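Side-chain contacts in VirK protein (Legionella pneumophila, PDB 5XTA), which is of unknown function but belongs to the VirK family and is probably a substrate of the type II secretion system: residues I24-C29 with M33-A38; V40-N45 with A57-F62; N45-M48 with R54-A57; A88-T93 with D114-F119. The protein carries 3 engineered substitutions. All blocks are in the same frame, centred on the assembly; numbering follows the deposited sequence.

Interaction 1: residues I24-C29 with M33-A38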
loop_
_atom_site.group_PDB
_atom_site.type_symbol
_atom_site.label_atom_id
_atom_site.label_comp_id
_atom_site.label_asym_id
_atom_site.label_seq_id
_atom_site.Cartn_x
_atom_site.Cartn_y
_atom_site.Cartn_z
ATOM N N ILE A 24 1.325 -7.892 -16.817
ATOM C CA ILE A 24 0.620 -8.912 -17.537
ATOM C C ILE A 24 0.002 -8.359 -18.775
ATOM O O ILE A 24 -0.770 -7.386 -18.720
ATOM C CB ILE A 24 -0.441 -9.536 -16.652
ATOM C CG1 ILE A 24 0.295 -9.904 -15.367
ATOM C CG2 ILE A 24 -1.111 -10.727 -17.360
ATOM C CD1 ILE A 24 -0.321 -10.934 -14.503
ATOM N N ASN A 25 0.320 -9.014 -19.888
ATOM C CA ASN A 25 -0.249 -8.671 -21.204
ATOM C C ASN A 25 -1.322 -9.695 -21.567
ATOM O O ASN A 25 -1.023 -10.827 -22.008
ATOM C CB ASN A 25 0.881 -8.586 -22.217
ATOM C CG ASN A 25 0.443 -8.049 -23.567
ATOM O OD1 ASN A 25 -0.734 -7.851 -23.859
ATOM N ND2 ASN A 25 1.427 -7.795 -24.397
ATOM N N LEU A 26 -2.572 -9.304 -21.316
ATOM C CA LEU A 26 -3.727 -10.205 -21.388
ATOM C C LEU A 26 -3.946 -10.903 -22.733
ATOM O O LEU A 26 -4.408 -12.041 -22.772
ATOM C CB LEU A 26 -5.000 -9.458 -21.028
ATOM C CG LEU A 26 -5.446 -9.451 -19.563
ATOM C CD1 LEU A 26 -4.321 -9.291 -18.571
ATOM C CD2 LEU A 26 -6.479 -8.355 -19.363
ATOM N N LYS A 27 -3.593 -10.232 -23.821
ATOM C CA LYS A 27 -3.752 -10.814 -25.137
ATOM C C LYS A 27 -2.750 -11.967 -25.388
ATOM O O LYS A 27 -2.927 -12.769 -26.285
ATOM C CB LYS A 27 -3.674 -9.724 -26.205
ATOM C CG LYS A 27 -2.291 -9.211 -26.560
ATOM C CD LYS A 27 -2.414 -8.094 -27.595
ATOM C CE LYS A 27 -1.395 -6.970 -27.429
ATOM N NZ LYS A 27 -0.099 -7.214 -28.128
ATOM N N LYS A 28 -1.700 -12.047 -24.584
ATOM C CA LYS A 28 -0.744 -13.105 -24.681
ATOM C C LYS A 28 -1.017 -14.175 -23.644
ATOM O O LYS A 28 -0.183 -15.019 -23.422
ATOM C CB LYS A 28 0.644 -12.518 -24.512
ATOM C CG LYS A 28 0.929 -11.475 -25.570
ATOM C CD LYS A 28 2.408 -11.187 -25.749
ATOM C CE LYS A 28 2.623 -10.383 -27.021
ATOM N NZ LYS A 28 3.570 -9.258 -26.819
ATOM N N CYS A 29 -2.198 -14.122 -23.070
ATOM C CA CYS A 29 -2.601 -15.024 -22.025
ATOM C C CYS A 29 -3.854 -15.764 -22.451
ATOM O O CYS A 29 -4.620 -15.266 -23.240
ATOM C CB CYS A 29 -2.808 -14.268 -20.717
ATOM S SG CYS A 29 -1.280 -13.604 -20.038
HETATM N N MSE A 33 -12.914 -17.109 -20.916
HETATM C CA MSE A 33 -13.737 -15.995 -21.414
HETATM C C MSE A 33 -12.857 -15.034 -22.166
HETATM O O MSE A 33 -11.654 -14.977 -21.890
HETATM C CB MSE A 33 -14.383 -15.320 -20.202
HETATM C CG MSE A 33 -15.291 -16.295 -19.436
HETATM SE SE MSE A 33 -17.147 -16.250 -20.120
HETATM C CE MSE A 33 -17.398 -18.123 -20.709
ATOM N N PRO A 34 -13.400 -14.281 -23.131
ATOM C CA PRO A 34 -12.539 -13.329 -23.843
ATOM C C PRO A 34 -12.121 -12.217 -22.909
ATOM O O PRO A 34 -12.944 -11.742 -22.103
ATOM C CB PRO A 34 -13.438 -12.760 -24.946
ATOM C CG PRO A 34 -14.833 -13.192 -24.625
ATOM C CD PRO A 34 -14.824 -13.948 -23.328
ATOM N N LEU A 35 -10.861 -11.818 -22.993
ATOM C CA LEU A 35 -10.386 -10.656 -22.257
ATOM C C LEU A 35 -9.927 -9.606 -23.241
ATOM O O LEU A 35 -9.153 -9.910 -24.155
ATOM C CB LEU A 35 -9.226 -11.021 -21.354
ATOM C CG LEU A 35 -9.387 -12.164 -20.365
ATOM C CD1 LEU A 35 -8.391 -11.858 -19.293
ATOM C CD2 LEU A 35 -10.766 -12.335 -19.739
ATOM N N ASN A 36 -10.393 -8.372 -23.051
ATOM C CA ASN A 36 -9.969 -7.275 -23.907
ATOM C C ASN A 36 -8.492 -6.994 -23.704
ATOM O O ASN A 36 -7.963 -7.135 -22.599
ATOM C CB ASN A 36 -10.809 -6.016 -23.678
ATOM C CG ASN A 36 -12.227 -6.169 -24.196
ATOM O OD1 ASN A 36 -12.793 -7.260 -24.147
ATOM N ND2 ASN A 36 -12.799 -5.089 -24.724
ATOM N N SER A 37 -7.843 -6.626 -24.800
ATOM C CA SER A 37 -6.421 -6.389 -24.841
ATOM C C SER A 37 -6.071 -5.280 -23.839
ATOM O O SER A 37 -6.630 -4.174 -23.872
ATOM C CB SER A 37 -6.024 -5.988 -26.251
ATOM O OG SER A 37 -4.634 -6.091 -26.440
ATOM N N ALA A 38 -5.207 -5.618 -22.901
ATOM C CA ALA A 38 -4.863 -4.711 -21.834
ATOM C C ALA A 38 -3.542 -5.134 -21.266
ATOM O O ALA A 38 -3.165 -6.293 -21.370
ATOM C CB ALA A 38 -5.928 -4.690 -20.742
#
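The end of an antiparallel beta ladder is the setting here: as strand 21-25 gives way to a 3-10 turn, Leu26 still holds Ala38, the first residue of strand 38-42. The Leu26 N-H is directed at Ala38 O over 3.1 Å, with an angle of 157° at the hydrogen, and reaches the carbonyl almost along the C=O axis. Next in line, the backbone of Ile24 bonds to that of Val40, so Leu26 prolongs the pairing of the two strands by one more rung. Beyond it the chain turns on its own bonds, Lys28 N to Asn25 O (2.9 Å) and Cys29 N to Leu26 O (3.1 Å), and Cys29, at the end of this turn, is joined to Cys110 by a disulfide.

At this end of the three-stranded sheet Leu26 carries most of the packing. Its CG meets Leu35 CD1 at 3.8 Å, the two leucine side chains crossing at about a right angle, while its CD2 rests on Ala38 CB at 4.0 Å and also lies near Asn36 O. Met108 of strand 102-111, in the other sheet, touches both leucines. Towards solvent, the methylene chain of Lys27 passes across Ser37, whose OG lies 3.2 Å from Lys27 CD; bends at chi3 and chi4 lead the ammonium end off from the 33-38 segment. Asn25 OD1, buried by the contact and without a partner in the model, sits 3.8 Å from Ala38 O, another acceptor. Ala38 also pairs with a strand of the second subunit and packs on Met48 there.

Interaction 2: residues V40-N45 with A57-F62. With SO4 (sulfate ion), chain F.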
loop_
_atom_site.group_PDB
_atom_site.type_symbol
_atom_site.label_atom_id
_atom_site.label_comp_id
_atom_site.label_asym_id
_atom_site.label_seq_id
_atom_site.Cartn_x
_atom_site.Cartn_y
_atom_site.Cartn_z
ATOM N N VAL A 40 -1.710 -5.005 -17.615
ATOM C CA VAL A 40 -2.017 -4.800 -16.219
ATOM C C VAL A 40 -0.736 -4.922 -15.414
ATOM O O VAL A 40 -0.029 -5.926 -15.510
ATOM C CB VAL A 40 -3.007 -5.838 -15.737
ATOM C CG1 VAL A 40 -3.308 -5.659 -14.249
ATOM C CG2 VAL A 40 -4.270 -5.711 -16.545
ATOM N N SER A 41 -0.454 -3.898 -14.619
ATOM C CA SER A 41 0.715 -3.862 -13.760
ATOM C C SER A 41 0.231 -3.858 -12.319
ATOM O O SER A 41 -0.713 -3.102 -11.953
ATOM C CB SER A 41 1.521 -2.614 -14.067
ATOM O OG SER A 41 2.487 -2.348 -13.067
ATOM N N VAL A 42 0.868 -4.680 -11.491
ATOM C CA VAL A 42 0.508 -4.749 -10.060
ATOM C C VAL A 42 1.788 -4.955 -9.270
ATOM O O VAL A 42 2.578 -5.807 -9.612
ATOM C CB VAL A 42 -0.454 -5.926 -9.721
ATOM C CG1 VAL A 42 -0.725 -6.031 -8.210
ATOM C CG2 VAL A 42 -1.796 -5.787 -10.443
ATOM N N THR A 43 1.945 -4.211 -8.178
ATOM C CA THR A 43 3.049 -4.435 -7.263
ATOM C C THR A 43 2.512 -4.717 -5.854
ATOM O O THR A 43 2.153 -3.817 -5.138
ATOM C CB THR A 43 4.172 -3.352 -7.305
ATOM O OG1 THR A 43 5.147 -3.629 -6.281
ATOM C CG2 THR A 43 3.701 -1.979 -7.095
ATOM N N PRO A 44 2.474 -5.997 -5.463
ATOM C CA PRO A 44 2.063 -6.349 -4.107
ATOM C C PRO A 44 3.124 -6.016 -3.104
ATOM O O PRO A 44 4.302 -6.000 -3.438
ATOM C CB PRO A 44 1.831 -7.848 -4.179
ATOM C CG PRO A 44 2.250 -8.294 -5.551
ATOM C CD PRO A 44 2.919 -7.159 -6.250
ATOM N N ASN A 45 2.734 -5.728 -1.866
ATOM C CA ASN A 45 3.744 -5.436 -0.834
ATOM C C ASN A 45 4.319 -6.698 -0.168
ATOM O O ASN A 45 5.199 -6.579 0.675
ATOM C CB ASN A 45 3.171 -4.493 0.210
ATOM C CG ASN A 45 2.376 -5.202 1.262
ATOM O OD1 ASN A 45 1.552 -6.086 0.957
ATOM N ND2 ASN A 45 2.611 -4.834 2.520
ATOM N N ALA A 57 1.819 -14.608 -4.887
ATOM C CA ALA A 57 1.478 -13.293 -4.338
ATOM C C ALA A 57 0.047 -13.042 -4.621
ATOM O O ALA A 57 -0.547 -13.757 -5.393
ATOM C CB ALA A 57 2.317 -12.194 -4.965
ATOM N N SER A 58 -0.513 -12.031 -3.992
ATOM C CA SER A 58 -1.923 -11.666 -4.261
ATOM C C SER A 58 -2.177 -10.187 -4.081
ATOM O O SER A 58 -1.345 -9.467 -3.490
ATOM C CB SER A 58 -2.851 -12.470 -3.343
ATOM O OG SER A 58 -2.724 -12.109 -1.972
ATOM N N ASP A 59 -3.317 -9.730 -4.589
ATOM C CA ASP A 59 -3.702 -8.311 -4.512
ATOM C C ASP A 59 -5.213 -8.252 -4.422
ATOM O O ASP A 59 -5.909 -8.870 -5.224
ATOM C CB ASP A 59 -3.205 -7.488 -5.751
ATOM C CG ASP A 59 -3.628 -6.002 -5.710
ATOM O OD1 ASP A 59 -3.218 -5.255 -4.823
ATOM O OD2 ASP A 59 -4.394 -5.514 -6.543
ATOM N N ARG A 60 -5.706 -7.562 -3.415
ATOM C CA ARG A 60 -7.131 -7.321 -3.236
ATOM C C ARG A 60 -7.383 -5.910 -3.737
ATOM O O ARG A 60 -6.971 -4.919 -3.103
ATOM C CB ARG A 60 -7.522 -7.425 -1.772
ATOM C CG ARG A 60 -9.016 -7.177 -1.554
ATOM C CD ARG A 60 -9.401 -7.185 -0.105
ATOM N NE ARG A 60 -8.871 -6.018 0.586
ATOM C CZ ARG A 60 -9.358 -5.507 1.717
ATOM N NH1 ARG A 60 -10.454 -5.975 2.298
ATOM N NH2 ARG A 60 -8.773 -4.460 2.244
ATOM N N HIS A 61 -8.019 -5.826 -4.893
ATOM C CA HIS A 61 -8.247 -4.567 -5.522
ATOM C C HIS A 61 -9.693 -4.071 -5.455
ATOM O O HIS A 61 -10.579 -4.668 -6.090
ATOM C CB HIS A 61 -7.819 -4.708 -6.948
ATOM C CG HIS A 61 -7.931 -3.453 -7.706
ATOM N ND1 HIS A 61 -7.065 -2.404 -7.518
ATOM C CD2 HIS A 61 -8.803 -3.065 -8.658
ATOM C CE1 HIS A 61 -7.394 -1.416 -8.330
ATOM N NE2 HIS A 61 -8.457 -1.786 -9.021
ATOM N N PHE A 62 -9.908 -2.923 -4.808
ATOM C CA PHE A 62 -11.251 -2.358 -4.711
ATOM C C PHE A 62 -11.655 -1.689 -6.029
ATOM O O PHE A 62 -10.832 -1.022 -6.666
ATOM C CB PHE A 62 -11.342 -1.338 -3.612
ATOM C CG PHE A 62 -12.706 -0.783 -3.418
ATOM C CD1 PHE A 62 -13.609 -1.426 -2.569
ATOM C CD2 PHE A 62 -13.084 0.403 -4.041
ATOM C CE1 PHE A 62 -14.858 -0.900 -2.339
ATOM C CE2 PHE A 62 -14.328 0.935 -3.828
ATOM C CZ PHE A 62 -15.222 0.282 -2.979
HETATM S S SO4 F . -11.001 -2.880 4.538
HETATM O O1 SO4 F . -9.715 -2.506 3.909
HETATM O O2 SO4 F . -11.210 -2.064 5.754
HETATM O O3 SO4 F . -10.972 -4.313 4.905
HETATM O O4 SO4 F . -12.107 -2.637 3.584
HETATM O O HOH W 1 0.363 -8.274 -0.866
#
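Sulfate O3 is gripped by both terminal nitrogens of Arg60, two residues beyond Ser58, where Pro44 packs: NH1 bonds at 3.1 Å with an angle of 163° at the hydrogen, and NH2 adds a weak bond. Within the chain, the contact is packing between two facing sheets, strand 38-42 of the three-stranded one lying over strand 54-63 of the six-stranded one. O3 lies in the guanidinium plane, at its edge, and Arg60 NH2 makes its shorter bond, 2.7 Å, to O1 of the same ion. The sulfate, probably from the crystallisation liquor, also binds Arg60 of the other three subunits, so the anion would probably offset part of the charge of the four arginines.

Val42 turns CG1 anti to its nitrogen (chi1 176°), which sets this methyl 3.8 Å from Asp59 CB and as close to its CG, so the methyl lies along the root of the carboxylate; Asp59 OD1 is bound by Asn45 ND2 of the second subunit. Beyond the strand end, Pro44 turns CB and CG to the same partner strand, CG against Ala57 CB at 3.9 Å. Phe22 of strand 21-25 touches both Pro44 and Ala57, and Pro44 CB comes to 3.6 Å from Ser58 O.

Interaction 3: residues N45-M48 with R54-A57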
loop_
_atom_site.group_PDB
_atom_site.type_symbol
_atom_site.label_atom_id
_atom_site.label_comp_id
_atom_site.label_asym_id
_atom_site.label_seq_id
_atom_site.Cartn_x
_atom_site.Cartn_y
_atom_site.Cartn_z
ATOM N N ASN A 45 2.734 -5.728 -1.866
ATOM C CA ASN A 45 3.744 -5.436 -0.834
ATOM C C ASN A 45 4.319 -6.698 -0.168
ATOM O O ASN A 45 5.199 -6.579 0.675
ATOM C CB ASN A 45 3.171 -4.493 0.210
ATOM C CG ASN A 45 2.376 -5.202 1.262
ATOM O OD1 ASN A 45 1.552 -6.086 0.957
ATOM N ND2 ASN A 45 2.611 -4.834 2.520
ATOM N N ALA A 46 3.795 -7.879 -0.551
ATOM C CA ALA A 46 4.207 -9.188 -0.030
ATOM C C ALA A 46 4.227 -10.255 -1.135
ATOM O O ALA A 46 3.446 -10.217 -2.081
ATOM C CB ALA A 46 3.258 -9.627 1.066
ATOM N N VAL A 47 5.163 -11.187 -1.022
ATOM C CA VAL A 47 5.371 -12.222 -2.037
ATOM C C VAL A 47 6.094 -13.371 -1.324
ATOM O O VAL A 47 6.795 -13.162 -0.290
ATOM C CB VAL A 47 6.147 -11.654 -3.264
ATOM C CG1 VAL A 47 7.500 -11.138 -2.845
ATOM C CG2 VAL A 47 6.306 -12.671 -4.386
HETATM N N MSE A 48 5.920 -14.568 -1.863
HETATM C CA MSE A 48 6.462 -15.769 -1.218
HETATM C C MSE A 48 7.068 -16.660 -2.240
HETATM O O MSE A 48 6.578 -16.712 -3.358
HETATM C CB MSE A 48 5.431 -16.658 -0.566
HETATM C CG MSE A 48 4.414 -15.921 0.257
HETATM SE SE MSE A 48 3.278 -17.205 1.275
HETATM C CE MSE A 48 4.560 -18.592 1.867
ATOM N N ARG A 54 7.830 -22.545 -6.559
ATOM C CA ARG A 54 6.686 -21.680 -6.844
ATOM C C ARG A 54 6.898 -20.322 -6.210
ATOM O O ARG A 54 7.410 -20.243 -5.087
ATOM C CB ARG A 54 5.393 -22.286 -6.258
ATOM C CG ARG A 54 4.563 -23.075 -7.228
ATOM C CD ARG A 54 3.203 -23.480 -6.656
ATOM N NE ARG A 54 3.200 -23.927 -5.250
ATOM C CZ ARG A 54 2.349 -23.535 -4.287
ATOM N NH1 ARG A 54 1.395 -22.627 -4.498
ATOM N NH2 ARG A 54 2.452 -24.067 -3.069
ATOM N N VAL A 55 6.478 -19.271 -6.925
ATOM C CA VAL A 55 6.366 -17.921 -6.388
ATOM C C VAL A 55 4.906 -17.544 -6.373
ATOM O O VAL A 55 4.194 -17.702 -7.397
ATOM C CB VAL A 55 7.099 -16.911 -7.277
ATOM C CG1 VAL A 55 6.826 -15.470 -6.848
ATOM C CG2 VAL A 55 8.585 -17.183 -7.267
ATOM N N THR A 56 4.443 -17.009 -5.235
ATOM C CA THR A 56 3.052 -16.617 -5.127
ATOM C C THR A 56 2.890 -15.265 -4.504
ATOM O O THR A 56 3.720 -14.812 -3.732
ATOM C CB THR A 56 2.218 -17.622 -4.305
ATOM O OG1 THR A 56 2.648 -17.593 -2.940
ATOM C CG2 THR A 56 2.391 -19.007 -4.823
ATOM N N ALA A 57 1.819 -14.608 -4.887
ATOM C CA ALA A 57 1.478 -13.293 -4.338
ATOM C C ALA A 57 0.047 -13.042 -4.621
ATOM O O ALA A 57 -0.547 -13.757 -5.393
ATOM C CB ALA A 57 2.317 -12.194 -4.965
#
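Strands 46-48 and 54-57 run antiparallel as arms of a beta hairpin, their directions 157° apart and their axes 4.8 Å at closest, with Met48 and Thr56 forming a hydrogen-bonded pair. Met48 N donates to Thr56 O at 2.9 Å, and the return bond from Thr56 N to Met48 O has the same length, 2.9 Å, with its donor tilted out of the carbonyl plane. Each acceptor also receives a CA-H contact, Met48 O from Val55 CA at 3.3 Å and Thr56 O from Val47 CA.

On one face, Val47 points CG2 anti to its nitrogen, which places this methyl 3.8 Å from Val55 CG1 and 3.4 Å from Thr56 O; the two valines also touch Ile14 of helix 7-15. On the face of Met48 and Thr56, the threonine OG1 lies 3.8 Å from Met48 CB, while the selenium end of this selenomethionine leads away from segment 54-57. That residue packs on Ala38 of the third subunit, whose strand pairs with Ala46, Val47 and Met48.

Between these two segments the hydrogen bonds are backbone to backbone, and the side chains make the faces differ: the valine side is apolar and lies under helix 7-15, while the Met48 and Thr56 side sets a hydroxyl against methylene carbons.

Interaction 4: residues A88-T93 with D114-F119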
loop_
_atom_site.group_PDB
_atom_site.type_symbol
_atom_site.label_atom_id
_atom_site.label_comp_id
_atom_site.label_asym_id
_atom_site.label_seq_id
_atom_site.Cartn_x
_atom_site.Cartn_y
_atom_site.Cartn_z
ATOM N N ALA A 88 2.667 -19.450 -15.557
ATOM C CA ALA A 88 2.065 -18.503 -14.661
ATOM C C ALA A 88 0.549 -18.598 -14.764
ATOM O O ALA A 88 0.004 -18.833 -15.830
ATOM C CB ALA A 88 2.514 -17.087 -14.990
ATOM N N SER A 89 -0.125 -18.429 -13.637
ATOM C CA SER A 89 -1.566 -18.244 -13.650
ATOM C C SER A 89 -1.997 -17.097 -12.751
ATOM O O SER A 89 -1.315 -16.760 -11.758
ATOM C CB SER A 89 -2.274 -19.524 -13.245
ATOM O OG SER A 89 -2.110 -19.792 -11.874
ATOM N N ILE A 90 -3.114 -16.479 -13.131
ATOM C CA ILE A 90 -3.741 -15.448 -12.321
ATOM C C ILE A 90 -5.168 -15.866 -12.179
ATOM O O ILE A 90 -5.878 -16.028 -13.163
ATOM C CB ILE A 90 -3.698 -14.043 -12.925
ATOM C CG1 ILE A 90 -2.269 -13.658 -13.314
ATOM C CG2 ILE A 90 -4.302 -13.031 -11.944
ATOM C CD1 ILE A 90 -1.846 -14.110 -14.687
ATOM N N LYS A 91 -5.577 -16.059 -10.944
ATOM C CA LYS A 91 -6.935 -16.340 -10.653
ATOM C C LYS A 91 -7.569 -15.155 -9.921
ATOM O O LYS A 91 -7.110 -14.738 -8.870
ATOM C CB LYS A 91 -7.050 -17.630 -9.872
ATOM C CG LYS A 91 -8.520 -17.941 -9.621
ATOM C CD LYS A 91 -8.821 -19.386 -9.344
ATOM C CE LYS A 91 -10.332 -19.610 -9.331
ATOM N NZ LYS A 91 -10.727 -20.622 -8.327
ATOM N N THR A 92 -8.595 -14.580 -10.528
ATOM C CA THR A 92 -9.282 -13.432 -9.964
ATOM C C THR A 92 -10.641 -13.852 -9.444
ATOM O O THR A 92 -11.410 -14.467 -10.165
ATOM C CB THR A 92 -9.430 -12.330 -11.008
ATOM O OG1 THR A 92 -8.128 -11.967 -11.440
ATOM C CG2 THR A 92 -10.163 -11.066 -10.398
ATOM N N THR A 93 -10.903 -13.562 -8.181
ATOM C CA THR A 93 -12.148 -13.878 -7.527
ATOM C C THR A 93 -12.842 -12.569 -7.189
ATOM O O THR A 93 -12.253 -11.664 -6.550
ATOM C CB THR A 93 -11.883 -14.723 -6.264
ATOM O OG1 THR A 93 -11.279 -15.966 -6.657
ATOM C CG2 THR A 93 -13.166 -15.012 -5.513
ATOM N N ASP A 114 6.764 -14.019 -21.693
ATOM C CA ASP A 114 5.853 -13.796 -22.792
ATOM C C ASP A 114 4.635 -12.887 -22.496
ATOM O O ASP A 114 4.720 -11.671 -22.765
ATOM C CB ASP A 114 5.379 -15.159 -23.356
ATOM C CG ASP A 114 4.605 -15.030 -24.668
ATOM O OD1 ASP A 114 4.694 -13.975 -25.358
ATOM O OD2 ASP A 114 3.915 -16.018 -25.019
ATOM N N GLY A 115 3.547 -13.432 -21.931
ATOM C CA GLY A 115 2.451 -12.643 -21.369
ATOM C C GLY A 115 2.633 -12.191 -19.908
ATOM O O GLY A 115 1.983 -11.251 -19.465
ATOM N N PHE A 116 3.493 -12.861 -19.150
ATOM C CA PHE A 116 3.708 -12.559 -17.722
ATOM C C PHE A 116 5.155 -12.107 -17.479
ATOM O O PHE A 116 6.107 -12.878 -17.637
ATOM C CB PHE A 116 3.413 -13.834 -16.957
ATOM C CG PHE A 116 3.359 -13.678 -15.489
ATOM C CD1 PHE A 116 2.177 -13.339 -14.843
ATOM C CD2 PHE A 116 4.464 -13.954 -14.735
ATOM C CE1 PHE A 116 2.148 -13.224 -13.466
ATOM C CE2 PHE A 116 4.441 -13.823 -13.375
ATOM C CZ PHE A 116 3.287 -13.462 -12.742
ATOM N N LYS A 117 5.340 -10.851 -17.123
ATOM C CA LYS A 117 6.665 -10.318 -16.914
ATOM C C LYS A 117 6.786 -9.827 -15.508
ATOM O O LYS A 117 5.789 -9.419 -14.893
ATOM C CB LYS A 117 6.928 -9.192 -17.892
ATOM C CG LYS A 117 7.096 -9.696 -19.322
ATOM C CD LYS A 117 7.625 -8.573 -20.193
ATOM C CE LYS A 117 7.504 -8.901 -21.670
ATOM N NZ LYS A 117 7.951 -7.708 -22.441
ATOM N N VAL A 118 8.002 -9.904 -14.995
ATOM C CA VAL A 118 8.257 -9.645 -13.626
ATOM C C VAL A 118 9.470 -8.732 -13.538
ATOM O O VAL A 118 10.483 -8.974 -14.209
ATOM C CB VAL A 118 8.525 -10.941 -12.817
ATOM C CG1 VAL A 118 8.704 -10.606 -11.338
ATOM C CG2 VAL A 118 7.429 -11.984 -12.994
ATOM N N PHE A 119 9.369 -7.721 -12.678
ATOM C CA PHE A 119 10.426 -6.686 -12.480
ATOM C C PHE A 119 10.773 -6.469 -11.029
ATOM O O PHE A 119 9.931 -6.612 -10.168
ATOM C CB PHE A 119 10.014 -5.344 -13.072
ATOM C CG PHE A 119 9.720 -5.412 -14.532
ATOM C CD1 PHE A 119 10.682 -5.037 -15.475
ATOM C CD2 PHE A 119 8.490 -5.899 -14.970
ATOM C CE1 PHE A 119 10.400 -5.118 -16.829
ATOM C CE2 PHE A 119 8.213 -5.996 -16.317
ATOM C CZ PHE A 119 9.175 -5.617 -17.253
#
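Ala88 puts its methyl over one face of the Phe116 ring, in the space between the two antiparallel sheets of this fold. Ala88 belongs to strand 87-96, inside the six-stranded sheet, and Phe116 opens strand 116-119, at an edge of the three-stranded one. Both CB atoms point toward the opposing segment.

The approach is a CH-pi contact. Ala88 CB stands 3.7 Å from the ring centroid, 18° off the ring normal, and is displaced from the centre towards the root of the ring. Its closest carbon is accordingly Phe116 CG at 3.5 Å, followed by CD2 at 3.7 Å and CD1 at 3.8 Å. The torsions account for this pose: Phe116 holds CG anti to the backbone N (chi1 -171°), which extends the ring away from its own strand, and a chi2 of 88° turns the ring so that it offers a face to the methyl.

Ile90, two residues along and on the same side of its strand, approaches in another way. Its side chain lies aslant to that of Phe116, and only the terminal methyl arrives, obliquely to the ring. Ile24 of strand 21-25 touches both Ile90 and Phe116, and the Phe22 ring also meets that of Phe116. Leu82 and Phe80 of strand 74-83 adjoin Ala88 and Ile90 respectively. All three residues of the contact are buried, and the pairing of Ile90 with the ring is the looser one, with Ile90 CD1 4.1 Å from Phe116 CD1.

How the interactions relate
Two ways of holding strands together are illustrated. Interactions 2 and 4 join the three-stranded sheet to the six-stranded one; both are buried, interaction 4 wholly apolar, interaction 2 setting apolar groups beside an aspartate and a backbone carbonyl. Interactions 1 and 3 are partly buried and include backbone pairing along a sheet: one bond plus leucine packing at the end of a ladder in interaction 1, two bonds in a hairpin of the other sheet in interaction 3. Ile24 links interaction 1 to interactions 2 and 4. Interactions 2 and 3 share Asn45 and Ala57. Strands 38-42 and 46-50 also carry the pairing into adjacent subunits. The centre of interaction 4 lies about 5 Å from the centre of the chain.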